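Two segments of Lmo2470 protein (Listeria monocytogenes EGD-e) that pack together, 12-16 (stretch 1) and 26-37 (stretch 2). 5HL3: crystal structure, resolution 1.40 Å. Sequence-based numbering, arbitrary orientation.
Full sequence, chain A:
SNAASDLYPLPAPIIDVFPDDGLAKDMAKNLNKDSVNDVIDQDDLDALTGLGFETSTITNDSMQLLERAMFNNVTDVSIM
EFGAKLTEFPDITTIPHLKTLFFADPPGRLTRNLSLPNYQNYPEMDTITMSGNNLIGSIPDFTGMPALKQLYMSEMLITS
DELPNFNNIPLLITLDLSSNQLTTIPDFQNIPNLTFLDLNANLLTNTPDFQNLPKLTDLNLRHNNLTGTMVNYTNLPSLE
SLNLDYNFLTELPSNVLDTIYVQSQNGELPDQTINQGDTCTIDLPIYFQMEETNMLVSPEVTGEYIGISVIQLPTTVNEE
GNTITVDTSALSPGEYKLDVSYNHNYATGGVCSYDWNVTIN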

# COMPACT_ATOMS: atom_id res chain seq x y z
N ALA A 12 34.17 28.78 -9.59
CA ALA A 12 35.07 27.63 -9.38
C ALA A 12 34.73 26.49 -10.30
O ALA A 12 33.56 26.33 -10.65
CB ALA A 12 34.98 27.15 -7.92
N PRO A 13 35.73 25.65 -10.64
CA PRO A 13 35.41 24.39 -11.35
C PRO A 13 34.41 23.54 -10.55
O PRO A 13 34.47 23.47 -9.34
CB PRO A 13 36.78 23.69 -11.44
CG PRO A 13 37.75 24.83 -11.45
CD PRO A 13 37.19 25.80 -10.46
N ILE A 14 33.52 22.88 -11.29
CA ILE A 14 32.52 21.99 -10.68
C ILE A 14 33.18 20.98 -9.73
O ILE A 14 32.69 20.73 -8.61
CB ILE A 14 31.69 21.27 -11.79
CG1 ILE A 14 30.76 22.27 -12.48
CG2 ILE A 14 30.88 20.10 -11.23
CD1 ILE A 14 30.14 21.74 -13.75
N ILE A 15 34.29 20.40 -10.16
CA ILE A 15 34.98 19.37 -9.37
C ILE A 15 35.55 19.91 -8.06
O ILE A 15 35.77 19.13 -7.13
CB ILE A 15 36.05 18.67 -10.24
CG1 ILE A 15 36.62 17.39 -9.58
CG2 ILE A 15 37.18 19.63 -10.63
CD1 ILE A 15 35.62 16.31 -9.27
N ASP A 16 35.79 21.22 -7.98
CA ASP A 16 36.25 21.82 -6.74
C ASP A 16 35.08 22.11 -5.79
O ASP A 16 35.19 21.92 -4.56
CB ASP A 16 37.06 23.08 -7.01
CG ASP A 16 38.36 22.79 -7.79
OD1 ASP A 16 38.92 21.67 -7.71
OD2 ASP A 16 38.80 23.73 -8.40
N ASP A 26 27.28 14.06 -11.98
CA ASP A 26 25.84 14.33 -11.97
C ASP A 26 25.57 15.83 -11.91
O ASP A 26 24.65 16.31 -12.56
CB ASP A 26 25.16 13.60 -10.82
CG ASP A 26 25.07 12.10 -11.05
OD1 ASP A 26 25.57 11.60 -12.10
OD2 ASP A 26 24.51 11.42 -10.15
N MSE A 27 26.39 16.58 -11.19
CA MSE A 27 26.19 18.04 -11.15
C MSE A 27 26.48 18.68 -12.50
O MSE A 27 25.78 19.59 -12.89
CB MSE A 27 27.01 18.67 -10.02
CG MSE A 27 26.42 18.38 -8.64
SE MSE A 27 24.52 18.94 -8.44
CE MSE A 27 24.64 20.71 -9.26
N ALA A 28 27.50 18.22 -13.22
CA ALA A 28 27.77 18.75 -14.55
C ALA A 28 26.57 18.50 -15.47
O ALA A 28 26.20 19.36 -16.27
CB ALA A 28 29.05 18.14 -15.14
N LYS A 29 25.96 17.33 -15.36
CA LYS A 29 24.77 17.04 -16.16
C LYS A 29 23.62 17.97 -15.76
O LYS A 29 22.93 18.53 -16.62
CB LYS A 29 24.38 15.57 -16.00
CG LYS A 29 23.23 15.18 -16.91
CD LYS A 29 22.88 13.72 -16.76
CE LYS A 29 21.52 13.46 -17.40
NZ LYS A 29 20.88 12.21 -16.95
N ASN A 30 23.39 18.15 -14.46
CA ASN A 30 22.34 19.06 -13.99
C ASN A 30 22.56 20.50 -14.50
O ASN A 30 21.61 21.19 -14.86
CB ASN A 30 22.29 19.08 -12.46
CG ASN A 30 21.57 17.87 -11.87
OD1 ASN A 30 20.52 17.47 -12.36
ND2 ASN A 30 22.12 17.31 -10.82
N LEU A 31 23.82 20.91 -14.58
CA LEU A 31 24.21 22.27 -15.00
C LEU A 31 24.38 22.38 -16.52
O LEU A 31 24.74 23.45 -17.03
CB LEU A 31 25.53 22.62 -14.28
CG LEU A 31 25.39 22.90 -12.78
CD1 LEU A 31 26.69 22.67 -12.05
CD2 LEU A 31 24.90 24.33 -12.57
N ASN A 32 24.18 21.29 -17.24
CA ASN A 32 24.42 21.24 -18.68
C ASN A 32 25.82 21.73 -19.07
O ASN A 32 25.99 22.50 -20.02
CB ASN A 32 23.35 21.96 -19.49
CG ASN A 32 23.40 21.57 -20.98
OD1 ASN A 32 23.84 20.47 -21.33
ND2 ASN A 32 22.96 22.46 -21.84
N LYS A 33 26.82 21.29 -18.31
CA LYS A 33 28.22 21.57 -18.63
C LYS A 33 28.83 20.28 -19.15
O LYS A 33 28.53 19.19 -18.64
CB LYS A 33 28.98 22.04 -17.39
CG LYS A 33 28.58 23.41 -16.88
CD LYS A 33 28.99 24.51 -17.84
CE LYS A 33 28.93 25.89 -17.22
NZ LYS A 33 29.17 26.95 -18.23
N ASP A 34 29.70 20.38 -20.16
CA ASP A 34 30.27 19.18 -20.75
C ASP A 34 31.34 18.53 -19.89
O ASP A 34 31.62 17.33 -20.07
CB ASP A 34 30.83 19.44 -22.13
CG ASP A 34 29.76 19.73 -23.17
OD1 ASP A 34 28.57 19.35 -22.97
OD2 ASP A 34 30.14 20.30 -24.22
N SER A 35 31.93 19.28 -18.95
CA SER A 35 33.04 18.75 -18.16
C SER A 35 32.94 19.10 -16.70
O SER A 35 32.51 20.19 -16.36
CB SER A 35 34.33 19.36 -18.68
OG SER A 35 35.44 18.89 -17.97
N VAL A 36 33.39 18.21 -15.82
CA VAL A 36 33.48 18.55 -14.40
C VAL A 36 34.56 19.60 -14.14
O VAL A 36 34.60 20.17 -13.07
CB VAL A 36 33.75 17.32 -13.50
CG1 VAL A 36 32.61 16.32 -13.64
CG2 VAL A 36 35.11 16.66 -13.75
N ASN A 37 35.42 19.85 -15.12
CA ASN A 37 36.42 20.91 -14.98
C ASN A 37 35.87 22.27 -15.31
O ASN A 37 36.52 23.27 -15.03
CB ASN A 37 37.65 20.61 -15.81
CG ASN A 37 38.36 19.35 -15.37
OD1 ASN A 37 38.33 18.98 -14.21
ND2 ASN A 37 38.95 18.64 -16.32

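Stretch 1 runs from a short piece of strand, Ala12 and Pro13, into the first turn of a helix that continues later in the chain. The change shows in the torsions: phi/psi is -57/143 at Pro13 and -51/-44 at Ile14. Pro13 occupies the N-cap position, and its carbonyl already accepts a backbone bond from the new turn, Asp16 N to Pro13 O at 2.9 Å.

Stretch 2 goes from helix into loop. Its helix closes in a Schellman motif: Asn32 has positive phi (52/44), and two bonds reach back into the last turn, Asn32 N to Lys29 O at 3.1 Å and Lys33 N to Ala28 O at 2.9 Å. Beyond it the chain is extended at Lys33 and Ser35, and it passes alongside stretch 1 with Pro13 CA 5.1 Å from Asn37 CA and Ile14 CA 5.2 Å from Val36 CA.

One hydrogen bond crosses the contact, from Ile15 N to Val36 O, with a donor-acceptor distance of 2.9 Å and an N-H...O angle of 141°. A backbone amide in the first turn of a helix has no carbonyl of a preceding turn to bind, and here the loop supplies an acceptor to Ile15. Ile14 N also lies 3.4 Å from Val36 O, but the angle is too poor for a hydrogen bond. Within the loop, Asn37 N donates to Ser35 OG at 3.0 Å and 159°, a local tie next to the residue whose carbonyl makes the crossing bond.

Among the side chains, Ile14 dominates: 122 Å² of this buried residue is covered by stretch 2, out of 341 Å² summed over both sides. Its CA-to-CB bond points toward stretch 2, and with chi1 at -71° (m) and chi2 at 168° (t) its CD1 reaches both the helix and the loop beyond it. That methyl lies 4.0 Å from Ala28 CB, 4.0 Å from Leu31 CD1 and 3.8 Å from Lys33 CB. Ile14 CG2 approaches Met27 CB at 4.3 Å; Met27 is selenomethionine, and although its CA-to-CB bond points toward stretch 1, the end of its side chain leads away.

Ile15 CB meets Val36 CG2 at 4.2 Å, while Ile15 CG2 lies 3.8 Å from Asn37 OD1. The latter approach is possible because the Asn37 side chain, which starts away from stretch 1, comes nearer at its end. Pro13 CB rests 3.6 Å from Asn37 O, a van der Waals contact.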